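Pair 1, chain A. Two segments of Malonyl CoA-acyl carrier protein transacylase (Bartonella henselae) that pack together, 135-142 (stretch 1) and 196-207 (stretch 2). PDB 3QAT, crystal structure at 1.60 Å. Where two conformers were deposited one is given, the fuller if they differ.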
# COMPACT_ATOMS: atom_id res chain seq x y z
N GLU A 135 -11.24 5.17 -19.88
CA GLU A 135 -11.91 3.89 -19.93
C GLU A 135 -12.23 3.31 -18.56
O GLU A 135 -13.20 2.57 -18.43
CB GLU A 135 -11.15 2.92 -20.80
CG GLU A 135 -11.31 3.33 -22.24
CD GLU A 135 -10.47 2.53 -23.17
OE1 GLU A 135 -9.81 1.58 -22.70
OE2 GLU A 135 -10.47 2.86 -24.37
N GLY A 136 -11.43 3.69 -17.57
CA GLY A 136 -11.62 3.16 -16.21
C GLY A 136 -12.04 4.24 -15.26
O GLY A 136 -11.92 5.44 -15.54
N SER A 137 -12.52 3.82 -14.10
CA SER A 137 -12.73 4.73 -12.97
C SER A 137 -12.62 3.93 -11.69
O SER A 137 -12.62 2.69 -11.70
CB SER A 137 -14.15 5.35 -13.00
OG SER A 137 -14.38 6.17 -14.15
N MET A 138 -12.59 4.65 -10.57
CA MET A 138 -12.77 4.06 -9.22
C MET A 138 -13.82 4.85 -8.48
O MET A 138 -14.25 5.90 -8.96
CB MET A 138 -11.45 4.04 -8.40
CG MET A 138 -10.40 3.20 -9.05
SD MET A 138 -8.93 3.08 -8.01
CE MET A 138 -9.32 1.60 -7.10
N ALA A 139 -14.28 4.33 -7.34
CA ALA A 139 -15.17 5.10 -6.47
C ALA A 139 -14.96 4.72 -5.04
O ALA A 139 -14.66 3.56 -4.73
CB ALA A 139 -16.65 4.90 -6.86
N ALA A 140 -15.09 5.71 -4.15
CA ALA A 140 -14.92 5.48 -2.73
C ALA A 140 -16.29 5.46 -2.08
O ALA A 140 -17.02 6.45 -2.14
CB ALA A 140 -14.06 6.62 -2.11
N LEU A 141 -16.61 4.33 -1.46
CA LEU A 141 -17.90 4.16 -0.78
C LEU A 141 -17.71 4.04 0.72
O LEU A 141 -16.72 3.46 1.20
CB LEU A 141 -18.61 2.89 -1.28
CG LEU A 141 -18.67 2.68 -2.79
CD1 LEU A 141 -19.35 1.30 -3.08
CD2 LEU A 141 -19.34 3.85 -3.55
N ILE A 142 -18.64 4.60 1.49
CA ILE A 142 -18.72 4.34 2.92
C ILE A 142 -20.14 3.94 3.33
O ILE A 142 -21.11 4.58 2.89
CB ILE A 142 -18.34 5.57 3.75
CG1 ILE A 142 -16.94 6.05 3.36
CG2 ILE A 142 -18.34 5.23 5.26
CD1 ILE A 142 -16.58 7.35 4.03
N ARG A 196 -21.35 7.75 2.05
CA ARG A 196 -20.53 8.45 1.06
C ARG A 196 -20.46 7.58 -0.18
O ARG A 196 -20.31 6.37 -0.06
CB ARG A 196 -19.11 8.66 1.59
CG ARG A 196 -18.10 9.08 0.49
CD ARG A 196 -16.71 9.31 1.03
NE ARG A 196 -16.74 10.26 2.14
CZ ARG A 196 -15.69 10.60 2.88
NH1 ARG A 196 -14.49 10.06 2.65
NH2 ARG A 196 -15.85 11.47 3.87
N ALA A 197 -20.56 8.19 -1.36
CA ALA A 197 -20.31 7.46 -2.61
C ALA A 197 -19.74 8.45 -3.60
O ALA A 197 -20.46 9.28 -4.16
CB ALA A 197 -21.60 6.82 -3.13
N VAL A 198 -18.42 8.40 -3.78
CA VAL A 198 -17.75 9.44 -4.56
C VAL A 198 -17.03 8.83 -5.75
O VAL A 198 -16.17 7.96 -5.58
CB VAL A 198 -16.73 10.23 -3.70
CG1 VAL A 198 -15.95 11.22 -4.56
CG2 VAL A 198 -17.44 10.99 -2.56
N LEU A 199 -17.38 9.28 -6.95
CA LEU A 199 -16.71 8.86 -8.18
C LEU A 199 -15.34 9.51 -8.35
O LEU A 199 -15.16 10.70 -8.08
CB LEU A 199 -17.61 9.19 -9.39
CG LEU A 199 -17.20 8.65 -10.77
CD1 LEU A 199 -17.20 7.11 -10.82
CD2 LEU A 199 -18.18 9.24 -11.81
N LEU A 200 -14.37 8.69 -8.75
CA LEU A 200 -13.05 9.16 -9.20
C LEU A 200 -12.96 8.85 -10.71
O LEU A 200 -12.43 7.82 -11.13
CB LEU A 200 -11.93 8.49 -8.40
CG LEU A 200 -12.09 8.84 -6.91
CD1 LEU A 200 -11.77 7.69 -5.99
CD2 LEU A 200 -11.35 10.16 -6.59
N PRO A 201 -13.47 9.78 -11.53
CA PRO A 201 -13.74 9.44 -12.94
C PRO A 201 -12.51 9.28 -13.86
O PRO A 201 -12.63 8.63 -14.92
CB PRO A 201 -14.62 10.61 -13.42
CG PRO A 201 -14.22 11.77 -12.52
CD PRO A 201 -14.00 11.11 -11.16
N VAL A 202 -11.37 9.85 -13.47
CA VAL A 202 -10.13 9.74 -14.26
C VAL A 202 -9.12 8.77 -13.65
O VAL A 202 -8.01 8.61 -14.17
CB VAL A 202 -9.42 11.15 -14.49
CG1 VAL A 202 -10.43 12.23 -14.72
CG2 VAL A 202 -8.53 11.53 -13.31
N SER A 203 -9.48 8.13 -12.53
CA SER A 203 -8.56 7.15 -11.92
C SER A 203 -8.31 5.99 -12.86
O SER A 203 -9.24 5.53 -13.55
CB SER A 203 -9.13 6.59 -10.60
OG SER A 203 -8.19 5.69 -10.02
N ALA A 204 -7.07 5.49 -12.90
CA ALA A 204 -6.83 4.16 -13.43
C ALA A 204 -7.66 3.16 -12.64
O ALA A 204 -7.88 3.37 -11.43
CB ALA A 204 -5.33 3.81 -13.31
N PRO A 205 -8.14 2.09 -13.30
CA PRO A 205 -9.00 1.16 -12.59
C PRO A 205 -8.15 0.14 -11.81
O PRO A 205 -8.15 -1.04 -12.15
CB PRO A 205 -9.79 0.48 -13.71
CG PRO A 205 -8.83 0.48 -14.86
CD PRO A 205 -8.11 1.80 -14.75
N PHE A 206 -7.47 0.61 -10.76
CA PHE A 206 -6.59 -0.26 -9.96
C PHE A 206 -7.40 -1.42 -9.37
O PHE A 206 -8.60 -1.28 -9.02
CB PHE A 206 -5.94 0.53 -8.79
CG PHE A 206 -5.03 1.67 -9.22
CD1 PHE A 206 -3.75 1.41 -9.66
CD2 PHE A 206 -5.45 2.98 -9.10
CE1 PHE A 206 -2.89 2.45 -10.03
CE2 PHE A 206 -4.60 4.05 -9.46
CZ PHE A 206 -3.33 3.77 -9.93
N HIS A 207 -6.74 -2.57 -9.24
CA HIS A 207 -7.36 -3.73 -8.56
C HIS A 207 -8.65 -4.16 -9.20
O HIS A 207 -9.63 -4.50 -8.52
CB HIS A 207 -7.50 -3.47 -7.04
CG HIS A 207 -6.18 -3.19 -6.43
ND1 HIS A 207 -5.20 -4.15 -6.36
CD2 HIS A 207 -5.63 -2.03 -5.98
CE1 HIS A 207 -4.09 -3.60 -5.88
NE2 HIS A 207 -4.33 -2.32 -5.65
O HOH W 1 -8.82 5.16 -16.70
O HOH W 2 -10.99 7.57 -16.80

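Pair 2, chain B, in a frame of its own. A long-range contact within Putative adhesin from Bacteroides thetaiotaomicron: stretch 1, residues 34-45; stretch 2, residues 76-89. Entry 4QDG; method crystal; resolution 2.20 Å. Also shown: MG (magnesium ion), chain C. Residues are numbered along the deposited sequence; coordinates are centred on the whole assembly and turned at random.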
# COMPACT_ATOMS: atom_id res chain seq x y z
N LYS B 34 4.15 2.79 -12.59
CA LYS B 34 4.34 2.44 -11.17
C LYS B 34 5.08 1.14 -10.91
O LYS B 34 5.77 1.08 -9.91
CB LYS B 34 2.99 2.42 -10.42
CG LYS B 34 2.20 3.76 -10.45
CD LYS B 34 3.01 4.99 -10.04
CE LYS B 34 2.65 5.59 -8.71
NZ LYS B 34 3.84 5.71 -7.81
N VAL B 35 4.95 0.10 -11.77
CA VAL B 35 5.60 -1.20 -11.48
C VAL B 35 6.86 -1.37 -12.30
O VAL B 35 6.79 -1.62 -13.50
CB VAL B 35 4.62 -2.39 -11.64
CG1 VAL B 35 5.29 -3.71 -11.24
CG2 VAL B 35 3.34 -2.17 -10.84
N ASP B 36 8.02 -1.25 -11.62
CA ASP B 36 9.38 -1.29 -12.17
C ASP B 36 10.04 -2.70 -12.14
O ASP B 36 11.11 -2.89 -12.72
CB ASP B 36 10.27 -0.30 -11.37
CG ASP B 36 10.54 -0.67 -9.90
OD1 ASP B 36 9.69 -1.37 -9.30
OD2 ASP B 36 11.58 -0.25 -9.36
N CYS B 37 9.45 -3.64 -11.40
CA CYS B 37 9.97 -5.00 -11.30
C CYS B 37 8.81 -5.95 -11.11
O CYS B 37 7.88 -5.68 -10.35
CB CYS B 37 11.03 -5.15 -10.22
SG CYS B 37 10.46 -4.73 -8.54
N LEU B 38 8.83 -7.05 -11.85
CA LEU B 38 7.73 -7.99 -11.84
C LEU B 38 8.21 -9.41 -11.55
O LEU B 38 9.20 -9.85 -12.11
CB LEU B 38 7.05 -7.88 -13.21
CG LEU B 38 5.89 -8.81 -13.55
CD1 LEU B 38 4.67 -8.55 -12.63
CD2 LEU B 38 5.53 -8.63 -14.99
N THR B 39 7.50 -10.09 -10.66
CA THR B 39 7.74 -11.48 -10.31
C THR B 39 6.49 -12.22 -10.70
O THR B 39 5.43 -11.96 -10.15
CB THR B 39 8.10 -11.64 -8.81
OG1 THR B 39 9.26 -10.89 -8.49
CG2 THR B 39 8.32 -13.10 -8.41
N LEU B 40 6.61 -13.14 -11.64
CA LEU B 40 5.46 -13.93 -12.10
C LEU B 40 5.69 -15.41 -11.74
O LEU B 40 6.70 -16.01 -12.13
CB LEU B 40 5.24 -13.72 -13.63
CG LEU B 40 4.01 -14.35 -14.31
CD1 LEU B 40 4.22 -15.84 -14.59
CD2 LEU B 40 2.69 -14.03 -13.60
N LEU B 41 4.76 -16.00 -10.99
CA LEU B 41 4.83 -17.39 -10.54
C LEU B 41 3.80 -18.24 -11.25
O LEU B 41 2.66 -17.81 -11.43
CB LEU B 41 4.61 -17.48 -9.02
CG LEU B 41 5.57 -16.66 -8.17
CD1 LEU B 41 4.91 -16.26 -6.91
CD2 LEU B 41 6.83 -17.41 -7.89
N VAL B 42 4.21 -19.45 -11.67
CA VAL B 42 3.39 -20.39 -12.42
C VAL B 42 3.11 -21.59 -11.53
O VAL B 42 4.04 -22.21 -11.03
CB VAL B 42 4.03 -20.83 -13.79
CG1 VAL B 42 3.06 -21.68 -14.61
CG2 VAL B 42 4.52 -19.63 -14.60
N TYR B 43 1.82 -21.92 -11.38
CA TYR B 43 1.35 -23.09 -10.65
C TYR B 43 0.45 -23.92 -11.56
O TYR B 43 -0.22 -23.36 -12.42
CB TYR B 43 0.58 -22.67 -9.36
CG TYR B 43 1.43 -21.90 -8.37
CD1 TYR B 43 2.33 -22.56 -7.54
CD2 TYR B 43 1.35 -20.52 -8.28
CE1 TYR B 43 3.15 -21.86 -6.66
CE2 TYR B 43 2.15 -19.80 -7.39
CZ TYR B 43 3.04 -20.48 -6.56
OH TYR B 43 3.80 -19.76 -5.66
N ASP B 44 0.39 -25.23 -11.34
CA ASP B 44 -0.52 -26.06 -12.13
C ASP B 44 -1.94 -25.98 -11.51
O ASP B 44 -2.16 -25.27 -10.53
CB ASP B 44 -0.01 -27.51 -12.24
CG ASP B 44 0.19 -28.27 -10.95
OD1 ASP B 44 -0.63 -28.10 -10.00
OD2 ASP B 44 1.13 -29.10 -10.90
N GLU B 45 -2.90 -26.74 -12.08
CA GLU B 45 -4.30 -26.77 -11.64
C GLU B 45 -4.43 -27.24 -10.18
O GLU B 45 -5.37 -26.82 -9.52
CB GLU B 45 -5.12 -27.68 -12.58
CG GLU B 45 -6.62 -27.49 -12.47
CD GLU B 45 -7.46 -28.17 -13.53
OE1 GLU B 45 -7.25 -29.38 -13.80
OE2 GLU B 45 -8.39 -27.51 -14.04
N TYR B 76 -3.64 -23.34 -15.81
CA TYR B 76 -2.64 -22.84 -14.85
C TYR B 76 -3.15 -21.69 -14.00
O TYR B 76 -4.08 -21.02 -14.41
CB TYR B 76 -1.37 -22.36 -15.58
CG TYR B 76 -0.61 -23.47 -16.26
CD1 TYR B 76 -0.95 -23.91 -17.54
CD2 TYR B 76 0.48 -24.08 -15.63
CE1 TYR B 76 -0.27 -24.95 -18.15
CE2 TYR B 76 1.20 -25.10 -16.26
CZ TYR B 76 0.83 -25.52 -17.53
OH TYR B 76 1.52 -26.52 -18.17
N HIS B 77 -2.52 -21.48 -12.82
CA HIS B 77 -2.82 -20.37 -11.92
C HIS B 77 -1.55 -19.55 -11.77
O HIS B 77 -0.49 -20.11 -11.45
CB HIS B 77 -3.38 -20.82 -10.57
CG HIS B 77 -3.79 -19.66 -9.70
ND1 HIS B 77 -4.97 -18.96 -9.94
CD2 HIS B 77 -3.15 -19.09 -8.66
CE1 HIS B 77 -4.99 -17.98 -9.06
NE2 HIS B 77 -3.93 -18.03 -8.25
N PHE B 78 -1.63 -18.27 -12.14
CA PHE B 78 -0.51 -17.34 -12.15
C PHE B 78 -0.60 -16.33 -11.04
O PHE B 78 -1.67 -15.78 -10.81
CB PHE B 78 -0.46 -16.60 -13.49
CG PHE B 78 -0.32 -17.51 -14.67
CD1 PHE B 78 0.93 -17.95 -15.09
CD2 PHE B 78 -1.45 -17.91 -15.39
CE1 PHE B 78 1.06 -18.79 -16.20
CE2 PHE B 78 -1.31 -18.74 -16.51
CZ PHE B 78 -0.06 -19.18 -16.91
N VAL B 79 0.51 -16.06 -10.36
CA VAL B 79 0.56 -15.07 -9.30
C VAL B 79 1.59 -14.05 -9.69
O VAL B 79 2.71 -14.42 -10.02
CB VAL B 79 0.80 -15.67 -7.88
CG1 VAL B 79 0.80 -14.58 -6.82
CG2 VAL B 79 -0.25 -16.73 -7.53
N ALA B 80 1.22 -12.76 -9.69
CA ALA B 80 2.14 -11.67 -10.00
C ALA B 80 2.40 -10.79 -8.80
O ALA B 80 1.48 -10.49 -8.02
CB ALA B 80 1.60 -10.80 -11.14
N TYR B 81 3.68 -10.39 -8.66
CA TYR B 81 4.10 -9.45 -7.63
C TYR B 81 4.84 -8.34 -8.27
O TYR B 81 5.66 -8.59 -9.15
CB TYR B 81 4.98 -10.08 -6.55
CG TYR B 81 4.24 -10.99 -5.58
CD1 TYR B 81 3.56 -10.47 -4.49
CD2 TYR B 81 4.28 -12.36 -5.73
CE1 TYR B 81 2.91 -11.30 -3.58
CE2 TYR B 81 3.65 -13.21 -4.82
CZ TYR B 81 2.98 -12.68 -3.74
OH TYR B 81 2.36 -13.52 -2.86
N GLY B 82 4.57 -7.13 -7.82
CA GLY B 82 5.29 -5.94 -8.22
C GLY B 82 6.04 -5.41 -7.01
O GLY B 82 5.50 -5.40 -5.91
N GLY B 83 7.30 -5.02 -7.20
CA GLY B 83 8.09 -4.46 -6.11
C GLY B 83 8.81 -5.44 -5.21
O GLY B 83 9.25 -5.05 -4.12
N LEU B 84 8.94 -6.70 -5.64
CA LEU B 84 9.64 -7.76 -4.91
C LEU B 84 11.02 -8.05 -5.48
O LEU B 84 11.88 -8.48 -4.74
CB LEU B 84 8.82 -9.07 -4.96
CG LEU B 84 7.97 -9.49 -3.79
CD1 LEU B 84 7.69 -10.95 -3.86
CD2 LEU B 84 8.65 -9.26 -2.49
N ALA B 85 11.19 -7.89 -6.81
CA ALA B 85 12.38 -8.27 -7.59
C ALA B 85 13.55 -7.30 -7.55
O ALA B 85 14.68 -7.77 -7.41
CB ALA B 85 11.99 -8.52 -9.04
N CYS B 86 13.34 -5.98 -7.75
CA CYS B 86 14.47 -5.05 -7.80
C CYS B 86 15.13 -4.84 -6.42
O CYS B 86 14.59 -5.27 -5.40
CB CYS B 86 14.09 -3.72 -8.45
SG CYS B 86 13.14 -2.60 -7.40
N ASN B 87 16.33 -4.22 -6.42
CA ASN B 87 17.14 -3.94 -5.22
C ASN B 87 16.47 -2.90 -4.28
O ASN B 87 16.82 -2.86 -3.10
CB ASN B 87 18.56 -3.48 -5.62
CG ASN B 87 18.62 -2.32 -6.60
OD1 ASN B 87 18.18 -2.41 -7.75
ND2 ASN B 87 19.23 -1.23 -6.18
N LYS B 88 15.53 -2.09 -4.80
CA LYS B 88 14.80 -1.06 -4.03
C LYS B 88 13.75 -1.68 -3.06
O LYS B 88 13.36 -1.01 -2.10
CB LYS B 88 14.07 -0.07 -4.96
CG LYS B 88 14.91 0.62 -6.02
CD LYS B 88 13.97 1.33 -6.99
CE LYS B 88 14.67 1.79 -8.25
NZ LYS B 88 13.72 2.38 -9.23
N SER B 89 13.32 -2.93 -3.32
CA SER B 89 12.30 -3.69 -2.59
C SER B 89 12.31 -3.53 -1.06
O SER B 89 13.37 -3.52 -0.42
CB SER B 89 12.38 -5.17 -2.93
OG SER B 89 11.21 -5.81 -2.47
MG MG C . 11.12 -2.31 -7.89
O HOH W 3 8.35 -8.22 -8.37

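What backbone arrangement do the two pairs share? Each is a pair of antiparallel strands in register, and 14 central residues superpose with an RMSD of 0.9 Å. The strand axes approach to 4.6 Å in both, with an angle of 178° between their directions in pair 1 and 163° in pair 2. Three hydrogen-bonded rungs coincide: Met138(A)–Leu200(A) with Thr39(B)–Tyr81(B), Ala140(A)–Val198(A) with Leu41(B)–Val79(B), and Ile142(A)–Arg196(A) with Tyr43(B)–His77(B). In the middle rung, Ala140(A) N donates to Val198(A) O at 2.9 Å, and Leu41(B) N to Val79(B) O at 2.8 Å. The match loosens at the last rung, where the CA atoms of Ile142(A) and Tyr43(B) lie 1.9 Å apart.

How is the face carrying these hydrogen-bonded rungs filled? Val198(A) and Val79(B) are the same residue in the same t rotamer, but their partners differ. Ala140(A) offers a single methyl, whereas Leu41(B) sends CD1 to 4.3 Å from Val79(B) CB and to 3.9 Å from Tyr81(B) CE2, at the edge of that ring. In the next rung, Ile142(A) CD1 lies over one face of the Arg196(A) guanidinium, 3.5 Å from NE, so an aliphatic tip covers a flat polar group. Tyr43(B), its counterpart, instead turns its ring edge to Val79(B), with CE2 3.9 Å from CG2. At the other end, long Met138(A) reaches beyond its own rung, placing SD 3.6 Å from Phe206(A) CD2 at the ring edge. Thr39(B) is shorter, and its OG1 bonds to water 3 at 2.8 Å; the same water donates to Tyr81(B) O at 2.8 Å, so it joins the two strands.

How is the opposite face packed? The bulk is distributed differently between the strands. In pair 1, Leu141(A) CD2 meets Ala197(A) CB at 3.8 Å; at the matching positions, Val42(B) CG1 meets Phe78(B) CE1 at 3.9 Å. One rung along, Ala139(A) faces Leu199(A), while Leu40(B) faces Ala80(B), so the small and large residues change strands. Leu40(B) CD2 is 4.2 Å from Ala80(B) CB, and its CD1 reaches Phe78(B) CD1 at 3.9 Å.

What closes the contact where the second strand runs into a loop? Pair 1 has a type I turn from Leu200(A) to Ser203(A) and little room beside Gly136(A): an ideal CB there would lie 2.5 Å from Pro205(A) CD. Water 2 lies between the stretches, 2.6 Å from Gly136(A) O and 2.7 Å from Pro201(A) O, within hydrogen-bonding reach of both. Pair 2 places Cys37(B) at the matching position, and its SG accepts from Cys86(B) N at 3.2 Å. A magnesium ion ties the stretches together, bound by Cys37(B) SG at 2.6 Å, Cys86(B) SG at 2.1 Å and Asp36(B) OD1 at 2.2 Å. At this position pair 1 has a glycine packed close to a proline, where pair 2 has a cysteine that ligates a metal; water sits between the stretches in both.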